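Local coordinates for heavy metal cation tricomponent efflux pump ZneA(CzcA-like) (Cupriavidus metallidurans, PDB 4K0J), which probably exports zinc ions in exchange for protons, as the inner-membrane component of a tripartite heavy-metal efflux pump of the RND superfamily, at residues C[961-965]-C[1001-1005]. Residues are numbered along the deposited sequence; the frame is centred on the assembly and turned at random.
Sequences VLMTA and TALTL
T1001 points its CB at the helix 958-970 and spreads its two branches over three residues there. CB itself lies 4.1 Å from the CB of A965. The hydroxyl branch continues toward the same methyl, A965 CB lying 3.1 Å from T1001 OG1, a contact made with carbon; the polar partner of OG1 is the carbonyl oxygen of L997, one turn back along its own chain. A chi1 of -48°, measured to OG1, sets OG1 beside the backbone N and CG2 anti to it. The methyl branch touches both V961 and L962, its CG2 3.7 Å from V961 CG1 and 3.8 Å from L962 CD2, which lie in directions roughly at right angles from it. One turn later L1005 takes hold of the same two residues with its forked end. Its CD2 meets V961 tip to tip, 3.6 Å from CG1, while its CD1 comes within 3.7 Å of L962 CD2, the two leucines crossing at a slant. Both segments fall in predicted membrane-spanning helices of the RND permease fold, and the contact joins the last two of these by the methyl groups of V961, L962, A965, T1001 and L1005. V961 presents CG1 to this junction because that methyl is anti to its backbone N (chi1 174°). Neighbouring helix 911-939 closes one flank: N927 touches V961 and A965, and M931 touches L1005. M963 and T964 of helix 958-970 pack against I402 of helix 399-411.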
ATOM      1  N   VAL C 961     -52.568  14.136  -3.587  1.00 87.03           N
ATOM      2  CA  VAL C 961     -52.100  13.171  -4.568  1.00 88.86           C
ATOM      3  C   VAL C 961     -51.816  13.830  -5.913  1.00 92.38           C
ATOM      4  O   VAL C 961     -50.754  13.617  -6.494  1.00 92.88           O
ATOM      5  CB  VAL C 961     -53.104  12.018  -4.751  1.00 89.10           C
ATOM      6  CG1 VAL C 961     -52.666  11.113  -5.893  1.00 92.13           C
ATOM      7  CG2 VAL C 961     -53.234  11.226  -3.463  1.00 81.36           C
ATOM      8  N   LEU C 962     -52.756  14.634  -6.401  1.00 95.91           N
ATOM      9  CA  LEU C 962     -52.562  15.332  -7.670  1.00 99.40           C
ATOM     10  C   LEU C 962     -51.356  16.264  -7.620  1.00109.50           C
ATOM     11  O   LEU C 962     -50.594  16.363  -8.584  1.00115.97           O
ATOM     12  CB  LEU C 962     -53.811  16.125  -8.058  1.00 94.12           C
ATOM     13  CG  LEU C 962     -55.024  15.319  -8.521  1.00 90.61           C
ATOM     14  CD1 LEU C 962     -56.051  16.229  -9.169  1.00 90.33           C
ATOM     15  CD2 LEU C 962     -54.601  14.212  -9.470  1.00 89.14           C
ATOM     16  N   MET C 963     -51.186  16.939  -6.488  1.00114.08           N
ATOM     17  CA  MET C 963     -50.104  17.901  -6.317  1.00116.17           C
ATOM     18  C   MET C 963     -48.752  17.204  -6.379  1.00116.93           C
ATOM     19  O   MET C 963     -47.870  17.600  -7.152  1.00119.96           O
ATOM     20  CB  MET C 963     -50.266  18.643  -4.989  1.00117.45           C
ATOM     21  CG  MET C 963     -49.704  20.051  -4.980  1.00118.67           C
ATOM     22  SD  MET C 963     -50.303  21.031  -3.588  1.00113.68           S
ATOM     23  CE  MET C 963     -49.751  20.028  -2.212  1.00143.51           C
ATOM     24  N   THR C 964     -48.604  16.157  -5.573  1.00115.85           N
ATOM     25  CA  THR C 964     -47.389  15.350  -5.565  1.00114.46           C
ATOM     26  C   THR C 964     -47.106  14.784  -6.952  1.00110.17           C
ATOM     27  O   THR C 964     -45.990  14.895  -7.470  1.00113.83           O
ATOM     28  CB  THR C 964     -47.501  14.175  -4.580  1.00118.35           C
ATOM     29  OG1 THR C 964     -48.656  13.390  -4.898  1.00123.37           O
ATOM     30  CG2 THR C 964     -47.617  14.680  -3.149  1.00119.96           C
ATOM     31  N   ALA C 965     -48.132  14.185  -7.548  1.00100.02           N
ATOM     32  CA  ALA C 965     -48.022  13.553  -8.858  1.00 94.21           C
ATOM     33  C   ALA C 965     -47.748  14.559  -9.967  1.00 90.12           C
ATOM     34  O   ALA C 965     -47.400  14.178 -11.085  1.00 91.24           O
ATOM     35  CB  ALA C 965     -49.273  12.764  -9.168  1.00 94.90           C
ATOM     36  N   THR C1001     -51.475   7.930 -11.573  1.00107.30           N
ATOM     37  CA  THR C1001     -52.364   8.647 -10.672  1.00104.07           C
ATOM     38  C   THR C1001     -53.818   8.369 -11.045  1.00103.53           C
ATOM     39  O   THR C1001     -54.683   8.252 -10.176  1.00102.59           O
ATOM     40  CB  THR C1001     -52.097  10.163 -10.726  1.00101.39           C
ATOM     41  OG1 THR C1001     -50.692  10.404 -10.622  1.00 91.10           O
ATOM     42  CG2 THR C1001     -52.806  10.873  -9.590  1.00109.56           C
ATOM     43  N   ALA C1002     -54.074   8.247 -12.345  1.00 98.32           N
ATOM     44  CA  ALA C1002     -55.420   7.992 -12.851  1.00 98.43           C
ATOM     45  C   ALA C1002     -55.915   6.604 -12.459  1.00104.04           C
ATOM     46  O   ALA C1002     -57.103   6.302 -12.571  1.00100.98           O
ATOM     47  CB  ALA C1002     -55.456   8.162 -14.362  1.00 94.43           C
ATOM     48  N   LEU C1003     -54.996   5.760 -12.007  1.00121.04           N
ATOM     49  CA  LEU C1003     -55.348   4.426 -11.553  1.00128.01           C
ATOM     50  C   LEU C1003     -55.151   4.318 -10.044  1.00129.04           C
ATOM     51  O   LEU C1003     -55.512   3.317  -9.427  1.00135.81           O
ATOM     52  CB  LEU C1003     -54.525   3.372 -12.299  1.00130.62           C
ATOM     53  CG  LEU C1003     -54.635   3.433 -13.827  1.00135.68           C
ATOM     54  CD1 LEU C1003     -53.801   2.343 -14.484  1.00136.16           C
ATOM     55  CD2 LEU C1003     -56.089   3.343 -14.277  1.00139.33           C
ATOM     56  N   THR C1004     -54.582   5.367  -9.455  1.00108.42           N
ATOM     57  CA  THR C1004     -54.400   5.439  -8.012  1.00102.19           C
ATOM     58  C   THR C1004     -55.650   6.028  -7.378  1.00111.15           C
ATOM     59  O   THR C1004     -55.952   5.772  -6.214  1.00116.63           O
ATOM     60  CB  THR C1004     -53.205   6.334  -7.635  1.00 97.33           C
ATOM     61  OG1 THR C1004     -52.084   6.022  -8.470  1.00105.11           O
ATOM     62  CG2 THR C1004     -52.819   6.132  -6.178  1.00 90.53           C
ATOM     63  N   LEU C1005     -56.378   6.819  -8.160  1.00112.48           N
ATOM     64  CA  LEU C1005     -57.549   7.527  -7.656  1.00106.90           C
ATOM     65  C   LEU C1005     -58.853   6.897  -8.129  1.00108.29           C
ATOM     66  O   LEU C1005     -59.934   7.378  -7.793  1.00106.35           O
ATOM     67  CB  LEU C1005     -57.499   8.994  -8.081  1.00100.30           C
ATOM     68  CG  LEU C1005     -56.203   9.725  -7.727  1.00 94.83           C
ATOM     69  CD1 LEU C1005     -56.249  11.174  -8.195  1.00 91.10           C
ATOM     70  CD2 LEU C1005     -55.940   9.645  -6.232  1.00 94.78           C
TER